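Local structure of ABC transporter substrate binding protein (Ribose) (Agrobacterium vitis S4, 4WT7) at residues 38-43 with 70-75; 105-110 with 123-128; 115-120 with 284-289; 191-196 with 224-229; 197-202 with 229-234. The protein probably binds a sugar or polyol for an ABC importer, and holds D-allitol in the cleft between its two lobes. One frame throughout, in Å; residues are numbered along the deposited sequence.

Contact 1. Residues 38-43 with 70-75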
# COMPACT_ATOMS: atom_id res chain seq x y z
N SER A 38 -6.98 7.70 12.44
CA SER A 38 -5.55 7.59 12.73
C SER A 38 -4.79 6.96 11.57
O SER A 38 -5.14 5.86 11.15
CB SER A 38 -5.32 6.74 13.99
OG SER A 38 -3.93 6.47 14.24
N THR A 39 -3.76 7.64 11.06
CA THR A 39 -2.95 7.10 9.97
C THR A 39 -1.49 6.98 10.42
O THR A 39 -1.02 7.81 11.19
CB THR A 39 -3.04 7.97 8.70
OG1 THR A 39 -2.31 7.35 7.64
CG2 THR A 39 -2.49 9.34 8.90
N ALA A 40 -0.78 5.94 9.95
CA ALA A 40 0.64 5.83 10.23
C ALA A 40 1.40 7.06 9.64
O ALA A 40 2.36 7.53 10.23
CB ALA A 40 1.20 4.55 9.67
N GLY A 41 0.98 7.55 8.48
CA GLY A 41 1.58 8.75 7.89
C GLY A 41 0.75 9.31 6.76
O GLY A 41 -0.32 8.78 6.45
N THR A 42 1.24 10.39 6.14
CA THR A 42 0.65 10.93 4.93
C THR A 42 1.71 11.35 3.90
O THR A 42 1.47 12.28 3.15
CB THR A 42 -0.11 12.24 5.24
OG1 THR A 42 0.77 13.12 5.97
CG2 THR A 42 -1.35 11.97 6.03
N ASP A 43 2.88 10.70 3.90
CA ASP A 43 4.03 11.26 3.20
C ASP A 43 4.11 10.87 1.73
O ASP A 43 5.09 11.21 1.06
CB ASP A 43 5.32 10.82 3.90
CG ASP A 43 5.81 9.48 3.39
OD1 ASP A 43 4.99 8.55 3.32
OD2 ASP A 43 7.01 9.37 3.00
N ALA A 70 0.50 10.13 12.33
CA ALA A 70 1.67 9.76 13.11
C ALA A 70 3.01 10.23 12.51
O ALA A 70 4.04 10.09 13.14
CB ALA A 70 1.70 8.28 13.32
N GLY A 71 2.98 10.80 11.31
CA GLY A 71 4.22 11.23 10.64
C GLY A 71 5.25 10.11 10.56
O GLY A 71 6.47 10.34 10.52
N ARG A 72 4.74 8.88 10.55
CA ARG A 72 5.53 7.67 10.34
C ARG A 72 6.50 7.41 11.49
O ARG A 72 7.54 6.81 11.31
CB ARG A 72 6.27 7.75 9.02
CG ARG A 72 5.38 7.48 7.83
CD ARG A 72 5.08 6.02 7.75
NE ARG A 72 4.06 5.73 6.76
CZ ARG A 72 3.62 4.51 6.48
NH1 ARG A 72 4.08 3.45 7.16
NH2 ARG A 72 2.72 4.34 5.52
N SER A 73 6.13 7.88 12.66
CA SER A 73 6.77 7.49 13.91
C SER A 73 5.93 6.40 14.59
O SER A 73 4.72 6.55 14.72
CB SER A 73 6.87 8.73 14.80
OG SER A 73 7.24 8.40 16.11
N ASP A 74 6.57 5.31 15.02
CA ASP A 74 5.83 4.29 15.75
C ASP A 74 5.42 4.82 17.13
O ASP A 74 4.32 4.55 17.60
CB ASP A 74 6.62 2.98 15.85
CG ASP A 74 6.62 2.21 14.53
OD1 ASP A 74 5.75 2.47 13.67
OD2 ASP A 74 7.51 1.34 14.34
N GLY A 75 6.28 5.61 17.76
CA GLY A 75 5.96 6.19 19.05
C GLY A 75 4.78 7.12 18.99
O GLY A 75 3.92 7.08 19.87
O HOH W 1 3.93 5.31 12.13
O HOH W 2 3.30 7.99 5.04
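T39, the last residue of strand 34-39, and A40 just beyond it meet A70 and R72 of a type I' beta turn, A70 to S73, at the C-terminal edge of a parallel sheet of the periplasmic binding protein fold. The turn leaves the neighbouring strand 64-69. The tight part is mostly backbone. A70 N donates to T39 O over 3.0 Å, and R72 N reaches A40 O in its carbonyl plane at 2.8 Å. A70 CB presses on the same A40 O at 3.2 Å. G41 brings no side chain to this spot, and R72 CG fills it, 4.0 Å from G41 CA.

R72, a residue of the allitol pocket, is bent at its second torsion (chi2 -74°), which folds the guanidinium back until A40 CB lies over the centre of one face. A salt bridge from NH2 to D47 holds the far end. Toward solvent the fit is looser: exposed D43 keeps OD1 4.5 Å from R72 NE, well off the guanidinium plane, so at most their opposite charges would attract. A water lying in that plane links them instead, accepting from R72 NE at 2.9 Å and from D43 N at 3.0 Å while donating to D43 OD1.

Contact 2. Residues 105-110 with 123-128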
# COMPACT_ATOMS: atom_id res chain seq x y z
N TRP A 105 -3.01 -1.80 20.58
CA TRP A 105 -3.79 -0.61 20.82
C TRP A 105 -5.15 -0.73 20.19
O TRP A 105 -6.13 -0.23 20.74
CB TRP A 105 -3.01 0.62 20.39
CG TRP A 105 -1.78 0.60 21.17
CD1 TRP A 105 -0.52 0.34 20.72
CD2 TRP A 105 -1.70 0.72 22.59
NE1 TRP A 105 0.36 0.35 21.79
CE2 TRP A 105 -0.34 0.57 22.94
CE3 TRP A 105 -2.64 0.94 23.59
CZ2 TRP A 105 0.10 0.65 24.27
CZ3 TRP A 105 -2.21 1.02 24.90
CH2 TRP A 105 -0.84 0.86 25.23
N LEU A 106 -5.22 -1.39 19.06
CA LEU A 106 -6.51 -1.69 18.47
C LEU A 106 -7.28 -2.61 19.46
O LEU A 106 -8.50 -2.45 19.65
CB LEU A 106 -6.33 -2.41 17.15
CG LEU A 106 -5.52 -1.69 16.06
CD1 LEU A 106 -5.57 -2.51 14.78
CD2 LEU A 106 -5.97 -0.30 15.83
N LYS A 107 -6.58 -3.54 20.08
CA LYS A 107 -7.24 -4.42 21.07
C LYS A 107 -7.77 -3.60 22.27
O LYS A 107 -8.93 -3.74 22.67
CB LYS A 107 -6.29 -5.54 21.56
CG LYS A 107 -6.93 -6.48 22.62
CD LYS A 107 -5.92 -7.55 23.11
CE LYS A 107 -6.64 -8.72 23.83
NZ LYS A 107 -7.44 -8.18 24.97
N ARG A 108 -6.93 -2.73 22.79
CA ARG A 108 -7.28 -1.88 23.91
C ARG A 108 -8.52 -1.06 23.57
O ARG A 108 -9.40 -0.89 24.38
CB ARG A 108 -6.08 -0.97 24.24
CG ARG A 108 -6.30 0.01 25.34
CD ARG A 108 -6.50 -0.68 26.70
NE ARG A 108 -5.28 -1.30 27.22
CZ ARG A 108 -4.34 -0.65 27.91
NH1 ARG A 108 -4.46 0.65 28.18
NH2 ARG A 108 -3.27 -1.30 28.35
N ALA A 109 -8.60 -0.57 22.35
CA ALA A 109 -9.74 0.26 21.94
C ALA A 109 -11.05 -0.58 22.00
O ALA A 109 -12.05 -0.19 22.62
CB ALA A 109 -9.50 0.79 20.54
N ARG A 110 -11.03 -1.74 21.38
CA ARG A 110 -12.16 -2.67 21.44
C ARG A 110 -12.57 -2.99 22.90
O ARG A 110 -13.75 -3.02 23.26
CB ARG A 110 -11.81 -3.97 20.71
CG ARG A 110 -11.52 -3.79 19.25
CD ARG A 110 -12.75 -3.30 18.51
NE ARG A 110 -13.91 -4.12 18.79
CZ ARG A 110 -14.19 -5.29 18.22
NH1 ARG A 110 -15.28 -5.95 18.56
NH2 ARG A 110 -13.38 -5.81 17.30
N SER A 123 -6.16 -7.00 11.15
CA SER A 123 -6.18 -7.25 12.57
C SER A 123 -7.39 -8.07 12.98
O SER A 123 -8.48 -7.85 12.49
CB SER A 123 -6.24 -5.93 13.29
OG SER A 123 -6.41 -6.12 14.68
N SER A 124 -7.19 -9.01 13.90
CA SER A 124 -8.26 -9.69 14.60
C SER A 124 -9.18 -8.76 15.36
O SER A 124 -10.31 -9.13 15.71
CB SER A 124 -7.64 -10.64 15.63
OG SER A 124 -7.29 -11.84 15.00
N HIS A 125 -8.66 -7.58 15.67
CA HIS A 125 -9.36 -6.62 16.53
C HIS A 125 -10.12 -5.62 15.70
O HIS A 125 -10.88 -4.79 16.22
CB HIS A 125 -8.37 -5.93 17.47
CG HIS A 125 -7.54 -6.91 18.23
ND1 HIS A 125 -8.10 -7.90 19.01
CD2 HIS A 125 -6.20 -7.10 18.28
CE1 HIS A 125 -7.14 -8.66 19.50
NE2 HIS A 125 -5.98 -8.19 19.09
N SER A 126 -9.95 -5.70 14.39
CA SER A 126 -10.71 -4.85 13.52
C SER A 126 -12.01 -5.54 13.16
O SER A 126 -11.99 -6.73 12.92
CB SER A 126 -9.91 -4.59 12.25
OG SER A 126 -10.66 -3.75 11.37
N LEU A 127 -13.12 -4.79 13.11
CA LEU A 127 -14.42 -5.28 12.63
C LEU A 127 -14.49 -5.34 11.12
O LEU A 127 -15.30 -6.07 10.54
CB LEU A 127 -15.53 -4.36 13.12
CG LEU A 127 -15.68 -4.52 14.64
CD1 LEU A 127 -16.45 -3.37 15.26
CD2 LEU A 127 -16.34 -5.84 14.89
N ASN A 128 -13.65 -4.54 10.46
CA ASN A 128 -13.70 -4.52 9.03
C ASN A 128 -12.46 -3.84 8.46
O ASN A 128 -12.09 -2.75 8.89
CB ASN A 128 -14.98 -3.79 8.60
CG ASN A 128 -15.02 -3.47 7.13
OD1 ASN A 128 -14.76 -2.33 6.72
ND2 ASN A 128 -15.30 -4.46 6.32
O HOH W 3 -13.54 -8.20 15.67
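R110 NH2 is gripped from two directions: it donates to H125 O at 2.9 Å, with an N-H...O angle of 165°, and to a water that in turn makes a weak bond to S124 O. The carbonyl oxygen lies in the guanidinium plane, whereas NH2 stands well above the plane of the carbonyl, so the bond is straight for the donor but does not use a lone pair of the acceptor. Bends at chi2 and chi3 curl the arginine round to this position from the helix. L127 CG then sits over one guanidinium face, 3.7 Å from NH2 and offset toward the rim.

The imidazole of H125 is held differently. K107 CB lies 3.6 Å from the ring centroid and only 9° off the normal, a CH-pi contact over the middle of one face; the rest of the lysine runs past the ring, and its NZ pairs with D111. On the buried side, L106 CD1 meets S123 OG at 3.7 Å. That hydroxyl oxygen is well occupied, taking the amide of H125 at 2.9 Å in an ST turn and bonding to D103 on the helix. A second ST turn follows, where S126 OG accepts from N128 N at 3.2 Å, its hydroxyl also joined to T118. The R110-H125 and S123-D103 bonds, with the packing of K107 and L106, set a type I beta turn, S123 to S126, against helix 99-111, the helix of a beta-alpha-beta crossover in the alpha/beta lobe of a periplasmic binding protein.

Contact 3. Residues 115-120 with 284-289. With X9X (D-allitol), chain C.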
# COMPACT_ATOMS: atom_id res chain seq x y z
N PRO A 115 -15.65 0.51 18.76
CA PRO A 115 -15.58 -0.14 17.45
C PRO A 115 -14.32 0.32 16.68
O PRO A 115 -14.05 1.54 16.56
CB PRO A 115 -16.83 0.38 16.74
CG PRO A 115 -17.74 0.77 17.79
CD PRO A 115 -16.90 1.27 18.92
N VAL A 116 -13.58 -0.65 16.14
CA VAL A 116 -12.39 -0.39 15.36
C VAL A 116 -12.59 -0.91 13.96
O VAL A 116 -13.02 -2.04 13.78
CB VAL A 116 -11.19 -1.11 16.00
CG1 VAL A 116 -9.98 -1.12 15.04
CG2 VAL A 116 -10.86 -0.46 17.31
N LEU A 117 -12.34 -0.05 12.97
CA LEU A 117 -12.19 -0.48 11.59
C LEU A 117 -10.80 -0.12 11.08
O LEU A 117 -10.12 0.72 11.65
CB LEU A 117 -13.24 0.18 10.67
CG LEU A 117 -14.66 -0.36 10.83
CD1 LEU A 117 -15.28 0.13 12.17
CD2 LEU A 117 -15.54 0.01 9.63
N THR A 118 -10.37 -0.77 10.01
CA THR A 118 -9.06 -0.45 9.47
C THR A 118 -9.05 -0.28 7.95
O THR A 118 -9.98 -0.66 7.24
CB THR A 118 -8.04 -1.53 9.84
OG1 THR A 118 -8.55 -2.80 9.44
CG2 THR A 118 -7.77 -1.56 11.34
N ILE A 119 -7.97 0.31 7.47
CA ILE A 119 -7.59 0.28 6.06
C ILE A 119 -6.18 -0.30 5.96
O ILE A 119 -5.24 0.19 6.60
CB ILE A 119 -7.66 1.69 5.43
CG1 ILE A 119 -9.09 2.22 5.55
CG2 ILE A 119 -7.18 1.65 3.95
CD1 ILE A 119 -9.23 3.68 5.38
N ASP A 120 -6.06 -1.38 5.20
CA ASP A 120 -4.80 -2.09 5.03
C ASP A 120 -4.22 -2.57 6.35
O ASP A 120 -3.02 -2.45 6.59
CB ASP A 120 -3.77 -1.22 4.30
CG ASP A 120 -3.99 -1.18 2.82
OD1 ASP A 120 -4.75 -2.02 2.31
OD2 ASP A 120 -3.35 -0.31 2.17
N GLN A 284 -18.03 4.84 5.12
CA GLN A 284 -19.32 4.27 4.79
C GLN A 284 -19.57 3.11 5.75
O GLN A 284 -20.66 2.99 6.31
CB GLN A 284 -19.40 3.78 3.33
CG GLN A 284 -19.63 4.90 2.28
CD GLN A 284 -21.07 5.46 2.27
OE1 GLN A 284 -22.04 4.72 2.03
NE2 GLN A 284 -21.21 6.76 2.52
N ASN A 285 -18.55 2.25 5.93
CA ASN A 285 -18.73 1.07 6.75
C ASN A 285 -18.88 1.41 8.24
O ASN A 285 -19.59 0.72 8.97
CB ASN A 285 -17.64 0.02 6.48
CG ASN A 285 -17.86 -0.71 5.16
OD1 ASN A 285 -18.87 -0.49 4.48
ND2 ASN A 285 -16.93 -1.56 4.78
N VAL A 286 -18.23 2.48 8.68
CA VAL A 286 -18.46 2.94 10.04
C VAL A 286 -19.94 3.34 10.26
O VAL A 286 -20.56 2.92 11.25
CB VAL A 286 -17.57 4.12 10.41
CG1 VAL A 286 -18.05 4.73 11.72
CG2 VAL A 286 -16.10 3.68 10.49
N ALA A 287 -20.48 4.15 9.36
CA ALA A 287 -21.88 4.53 9.43
C ALA A 287 -22.79 3.30 9.43
O ALA A 287 -23.60 3.13 10.34
CB ALA A 287 -22.23 5.45 8.27
N LEU A 288 -22.64 2.42 8.45
CA LEU A 288 -23.36 1.14 8.46
C LEU A 288 -23.26 0.41 9.82
O LEU A 288 -24.28 -0.03 10.37
CB LEU A 288 -22.85 0.21 7.37
CG LEU A 288 -23.19 0.57 5.92
CD1 LEU A 288 -22.41 -0.33 4.96
CD2 LEU A 288 -24.71 0.42 5.73
N LEU A 289 -22.06 0.27 10.36
CA LEU A 289 -21.92 -0.36 11.67
C LEU A 289 -22.72 0.36 12.76
O LEU A 289 -23.47 -0.27 13.51
CB LEU A 289 -20.47 -0.45 12.10
CG LEU A 289 -20.31 -1.04 13.50
CD1 LEU A 289 -20.59 -2.52 13.48
CD2 LEU A 289 -18.95 -0.78 14.05
OAA X9X C . 3.20 0.44 4.01
CAG X9X C . 3.71 1.02 2.86
CAI X9X C . 2.83 1.13 1.66
OAC X9X C . 2.61 -0.12 1.05
CAK X9X C . 1.58 1.90 1.97
OAE X9X C . 2.00 3.08 2.54
CAL X9X C . 0.82 2.28 0.70
OAF X9X C . 1.63 2.99 -0.17
CAJ X9X C . 0.07 1.17 -0.01
OAD X9X C . 0.87 0.40 -0.84
CAH X9X C . -0.78 0.28 0.87
OAB X9X C . -1.92 -0.27 0.24
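Helix against parallel sheet is the building scheme of this alpha/beta lobe, and here L117 of strand 116-119 meets V286 and N285 of helix 275-290. The short segments run nearly antiparallel, at 161°, with their axes 9.6 Å apart. L117 turns its side chain to the helix, whereas V116 before it points to the other side of the sheet, toward A109 and R110 of helix 99-111. With CG beside its backbone N (chi1 -73°), L117 lays CD2 across the helix surface, 3.8 Å from N285 CB and 3.8 Å from V286 CG2. The leucine and asparagine side chains cross at about a right angle, so only the CB of N285 joins the apolar patch; its amide nitrogen continues past to N128.

One helical turn on, L289 sends CD2 to P115 CB at 3.6 Å and, less closely, to L117 CD1 at 4.2 Å. N285, V286 and L289 thus present one face of the helix to the base of the strand, with no hydrogen bond across the interface.

The far end of segment 115-120 is quite different. D120, just beyond the strand and with positive phi, puts OD2 2.4 Å from allitol OAB, a hydrogen bond with the polyol as donor; this is shorter than expected, so the exact length is doubtful. D120 OD1 is held by T131. Segment 115-120 therefore changes character along its length: van der Waals contact and burial of apolar surface join its base to the helix, and just past the strand a carboxylate also held by T131 meets the ligand.

Contact 4. Residues 191-196 with 224-229. With X9X (D-allitol), chain C.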
# COMPACT_ATOMS: atom_id res chain seq x y z
N LEU A 191 16.42 -6.23 -0.43
CA LEU A 191 16.65 -4.88 0.03
C LEU A 191 15.53 -4.45 0.96
O LEU A 191 14.42 -4.96 0.89
CB LEU A 191 16.72 -3.92 -1.15
CG LEU A 191 17.78 -4.28 -2.19
CD1 LEU A 191 17.82 -3.25 -3.32
CD2 LEU A 191 19.17 -4.43 -1.54
N ARG A 192 15.81 -3.48 1.81
CA ARG A 192 14.79 -2.95 2.67
C ARG A 192 14.51 -1.50 2.30
O ARG A 192 15.35 -0.62 2.50
CB ARG A 192 15.19 -3.14 4.14
CG ARG A 192 15.02 -4.62 4.61
CD ARG A 192 15.60 -4.82 6.01
NE ARG A 192 17.01 -4.44 6.00
CZ ARG A 192 17.72 -4.10 7.06
NH1 ARG A 192 17.16 -4.10 8.28
NH2 ARG A 192 19.00 -3.77 6.91
N ASP A 193 13.34 -1.28 1.68
CA ASP A 193 12.91 0.06 1.34
C ASP A 193 12.57 0.76 2.62
O ASP A 193 12.36 0.10 3.66
CB ASP A 193 11.69 0.11 0.35
CG ASP A 193 10.69 -1.04 0.54
OD1 ASP A 193 11.11 -2.16 0.89
OD2 ASP A 193 9.47 -0.82 0.30
N VAL A 194 12.54 2.08 2.56
CA VAL A 194 12.28 2.86 3.78
C VAL A 194 11.25 3.95 3.58
O VAL A 194 10.95 4.36 2.47
CB VAL A 194 13.56 3.57 4.28
CG1 VAL A 194 14.51 2.58 4.95
CG2 VAL A 194 14.24 4.32 3.14
N ILE A 195 10.73 4.43 4.70
CA ILE A 195 9.95 5.67 4.72
C ILE A 195 10.36 6.42 5.97
O ILE A 195 10.50 5.83 7.01
CB ILE A 195 8.44 5.40 4.85
CG1 ILE A 195 7.92 4.72 3.59
CG2 ILE A 195 7.65 6.69 5.07
CD1 ILE A 195 6.56 4.13 3.81
N PRO A 196 10.58 7.74 5.86
CA PRO A 196 10.52 8.54 4.63
C PRO A 196 11.86 8.51 3.85
O PRO A 196 12.60 7.55 4.02
CB PRO A 196 10.16 9.93 5.15
CG PRO A 196 10.81 9.99 6.52
CD PRO A 196 10.79 8.56 7.06
N SER A 224 8.87 -4.26 -5.97
CA SER A 224 8.57 -3.58 -4.72
C SER A 224 7.09 -3.76 -4.45
O SER A 224 6.31 -3.95 -5.37
CB SER A 224 8.87 -2.10 -4.89
OG SER A 224 10.21 -1.95 -5.34
N ALA A 225 6.70 -3.63 -3.19
CA ALA A 225 5.32 -3.91 -2.78
C ALA A 225 4.42 -2.69 -2.97
O ALA A 225 3.18 -2.80 -2.93
CB ALA A 225 5.29 -4.39 -1.32
N TRP A 226 5.05 -1.53 -3.16
CA TRP A 226 4.38 -0.28 -3.44
C TRP A 226 5.32 0.52 -4.34
O TRP A 226 6.47 0.17 -4.48
CB TRP A 226 4.02 0.47 -2.16
CG TRP A 226 5.18 0.77 -1.29
CD1 TRP A 226 6.05 -0.13 -0.73
CD2 TRP A 226 5.60 2.05 -0.84
NE1 TRP A 226 7.00 0.52 0.02
CE2 TRP A 226 6.75 1.86 -0.02
CE3 TRP A 226 5.12 3.33 -1.03
CZ2 TRP A 226 7.43 2.93 0.57
CZ3 TRP A 226 5.79 4.39 -0.44
CH2 TRP A 226 6.93 4.18 0.34
N ASP A 227 4.86 1.63 -4.89
CA ASP A 227 5.51 2.15 -6.09
C ASP A 227 6.48 3.33 -5.92
O ASP A 227 7.15 3.71 -6.87
CB ASP A 227 4.47 2.37 -7.21
CG ASP A 227 3.56 3.58 -6.98
OD1 ASP A 227 3.66 4.25 -5.93
OD2 ASP A 227 2.73 3.83 -7.90
N ILE A 228 6.61 3.86 -4.71
CA ILE A 228 7.57 4.92 -4.47
C ILE A 228 9.02 4.42 -4.49
O ILE A 228 9.89 5.09 -5.09
CB ILE A 228 7.20 5.71 -3.19
CG1 ILE A 228 5.76 6.25 -3.33
CG2 ILE A 228 8.15 6.85 -2.95
CD1 ILE A 228 5.48 6.99 -4.67
N PRO A 229 9.30 3.24 -3.89
CA PRO A 229 10.65 2.67 -4.12
C PRO A 229 10.85 2.35 -5.61
O PRO A 229 11.95 2.53 -6.18
CB PRO A 229 10.64 1.39 -3.30
CG PRO A 229 9.56 1.62 -2.26
CD PRO A 229 8.54 2.51 -2.87
OAA X9X C . 3.20 0.44 4.01
CAG X9X C . 3.71 1.02 2.86
CAI X9X C . 2.83 1.13 1.66
OAC X9X C . 2.61 -0.12 1.05
CAK X9X C . 1.58 1.90 1.97
OAE X9X C . 2.00 3.08 2.54
CAL X9X C . 0.82 2.28 0.70
OAF X9X C . 1.63 2.99 -0.17
CAJ X9X C . 0.07 1.17 -0.01
OAD X9X C . 0.87 0.40 -0.84
CAH X9X C . -0.78 0.28 0.87
OAB X9X C . -1.92 -0.27 0.24
O HOH W 4 8.53 -3.03 -0.73
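The indole of W226 is sandwiched: allitol CAI lies 3.7 Å above one face, offset toward the rim, and P229 CD lies 3.4 Å from the opposite face, over its centre. At the edge stands the carboxylate of D193, whose OD2 accepts from W226 NE1 at 2.8 Å. That bond is bent, 144° at the hydrogen, and the oxygen sits 23° out of the indole plane. V194 O lies farther along the same rim. I195 comes up obliquely to the benzo end, its CG1 3.4 Å from W226 CH2 and CD1 hardly farther.

An aromatic side chain laid against a carbohydrate is a recurring feature of sugar-binding proteins, and this one belongs to the allitol pocket of a periplasmic binding protein, beside helix 227-240. W226 places CG between its backbone N and carbonyl carbon, the crowded position, which swings the ring over to the ligand. H44 and F161 add two further rings around it.

D193, a second-shell residue, probably helps fix the rotation of the indole, and it is itself tied down on several sides. Its first torsion of 34° is well away from a staggered value. OD1 takes the backbone amide of G160, while OD2 also receives a water at 2.6 Å that accepts in turn from A225 N. If charged, the buried carboxylate would be a strong acceptor and would polarise the indole N-H. Its hydrocarbon side rests on the proline as well, D193 CB standing 3.7 Å from P229 CG.

Contact 5. Residues 197-202 with 229-234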
# COMPACT_ATOMS: atom_id res chain seq x y z
N ASN A 197 12.13 9.50 2.98
CA ASN A 197 13.34 9.46 2.14
C ASN A 197 13.30 8.28 1.18
O ASN A 197 14.34 7.76 0.74
CB ASN A 197 14.63 9.34 2.98
CG ASN A 197 15.90 9.60 2.14
OD1 ASN A 197 15.92 10.49 1.30
ND2 ASN A 197 16.94 8.79 2.35
N THR A 198 12.10 7.83 0.86
CA THR A 198 11.96 6.57 0.15
C THR A 198 12.69 6.60 -1.22
O THR A 198 13.47 5.68 -1.54
CB THR A 198 10.51 6.28 -0.08
OG1 THR A 198 9.82 6.26 1.18
CG2 THR A 198 10.33 4.94 -0.82
N VAL A 199 12.42 7.65 -2.02
CA VAL A 199 12.96 7.74 -3.38
C VAL A 199 14.51 7.79 -3.39
O VAL A 199 15.16 6.96 -4.05
CB VAL A 199 12.35 8.93 -4.15
CG1 VAL A 199 13.08 9.14 -5.49
CG2 VAL A 199 10.87 8.72 -4.39
N GLN A 200 15.08 8.72 -2.63
CA GLN A 200 16.53 8.91 -2.59
C GLN A 200 17.23 7.65 -2.13
O GLN A 200 18.26 7.26 -2.67
CB GLN A 200 16.88 10.12 -1.70
CG GLN A 200 16.30 11.44 -2.26
CD GLN A 200 16.78 12.69 -1.52
OE1 GLN A 200 17.34 12.61 -0.39
NE2 GLN A 200 16.58 13.87 -2.16
N ASP A 201 16.64 6.98 -1.15
CA ASP A 201 17.17 5.75 -0.60
C ASP A 201 17.09 4.59 -1.58
O ASP A 201 18.03 3.78 -1.68
CB ASP A 201 16.39 5.33 0.66
CG ASP A 201 16.87 4.01 1.21
OD1 ASP A 201 17.88 4.02 1.94
OD2 ASP A 201 16.29 2.95 0.85
N ALA A 202 15.96 4.47 -2.28
CA ALA A 202 15.76 3.38 -3.22
C ALA A 202 16.74 3.58 -4.41
O ALA A 202 17.40 2.63 -4.87
CB ALA A 202 14.30 3.35 -3.70
N PRO A 229 9.30 3.24 -3.89
CA PRO A 229 10.65 2.67 -4.12
C PRO A 229 10.85 2.35 -5.61
O PRO A 229 11.95 2.53 -6.18
CB PRO A 229 10.64 1.39 -3.30
CG PRO A 229 9.56 1.62 -2.26
CD PRO A 229 8.54 2.51 -2.87
N GLN A 230 9.77 1.88 -6.25
CA GLN A 230 9.81 1.64 -7.68
C GLN A 230 10.31 2.89 -8.40
O GLN A 230 11.15 2.79 -9.29
CB GLN A 230 8.45 1.20 -8.22
CG GLN A 230 8.43 0.82 -9.70
CD GLN A 230 7.01 0.55 -10.22
OE1 GLN A 230 6.01 0.77 -9.51
NE2 GLN A 230 6.92 0.08 -11.46
N LEU A 231 9.79 4.05 -8.03
CA LEU A 231 10.18 5.33 -8.64
C LEU A 231 11.69 5.58 -8.48
O LEU A 231 12.38 5.87 -9.44
CB LEU A 231 9.40 6.47 -7.98
CG LEU A 231 9.63 7.92 -8.44
CD1 LEU A 231 9.54 8.01 -9.96
CD2 LEU A 231 8.59 8.85 -7.75
N GLY A 232 12.21 5.45 -7.26
CA GLY A 232 13.64 5.48 -7.04
C GLY A 232 14.44 4.49 -7.89
O GLY A 232 15.43 4.85 -8.51
N ALA A 233 14.01 3.23 -7.88
CA ALA A 233 14.58 2.17 -8.69
C ALA A 233 14.68 2.55 -10.17
O ALA A 233 15.75 2.41 -10.77
CB ALA A 233 13.73 0.90 -8.54
N THR A 234 13.57 3.01 -10.72
CA THR A 234 13.46 3.31 -12.14
C THR A 234 14.46 4.41 -12.51
O THR A 234 15.24 4.28 -13.47
CB THR A 234 12.00 3.71 -12.46
OG1 THR A 234 11.14 2.63 -12.09
CG2 THR A 234 11.80 4.02 -13.94
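V199 straddles the joint between two helices, its two methyl groups aimed at different partners. CG1, anti to the backbone N (chi1 172°), points at G232 CA from 4.0 Å, while CG2 turns to the side and meets L231 CD2 at 4.1 Å, the valine and leucine side chains slanting past one another. T198 uses its methyl in the same way: CG2 leans obliquely on the ring of P229, 3.6 Å from CD, and its hydroxyl looks back along its own chain to V194 O. A202, a turn later, points at the partner helix, with CB 3.5 Å from P229 O and 4.0 Å from G232 CA.

Small residues at the crossing allow this closeness. The axes of segments 198-202 and 229-234 come within 7.3 Å at an angle of 42°. G232 has only its CA at the point of nearest approach, where V199 O stands 3.7 Å from G232 CA, and no hydrogen bond passes between the helices. V199 CG1 and A202 CB are thus fitted against the bare backbone of G232, flanked by the side-chain pairs V199-L231 and T198-P229.

Polar groups of Q230 and T234 find partners on another side of the helix. T234 OG1 donates to Q230 O, which also accepts the amide of T234, and the same hydroxyl bonds to T247; Q230 NE2 goes to A269 O. L231 reaches on to E255 and L259 of helix 254-260. Helix 227-240 is thus wedged among helix 198-212, helix 254-260 and strands 246-249 and 267-272 of the mixed sheet.

Contacts 1, 2 and 3 belong to the lobe built on the all-parallel sheet, contacts 4 and 5 to the lobe of the mixed sheet. Buried contacts 3 and 5 rely on apolar packing, helix on strand in contact 3 and helix on helix in contact 5, whereas partly exposed contacts 1 and 2 use backbone carbonyls, arginines and water. Contact 4 is buried yet polar, as suits a pocket wall. Contacts 2 and 3 are stitched by backbone bonds of V116 with L127 and T118 with N128; contacts 4 and 5 share P229 and helix 227-240. Across the cleft, contacts 1 and 4 touch where I195 CG2 packs on R72 and D43, and contacts 1, 3 and 4 all reach the allitol.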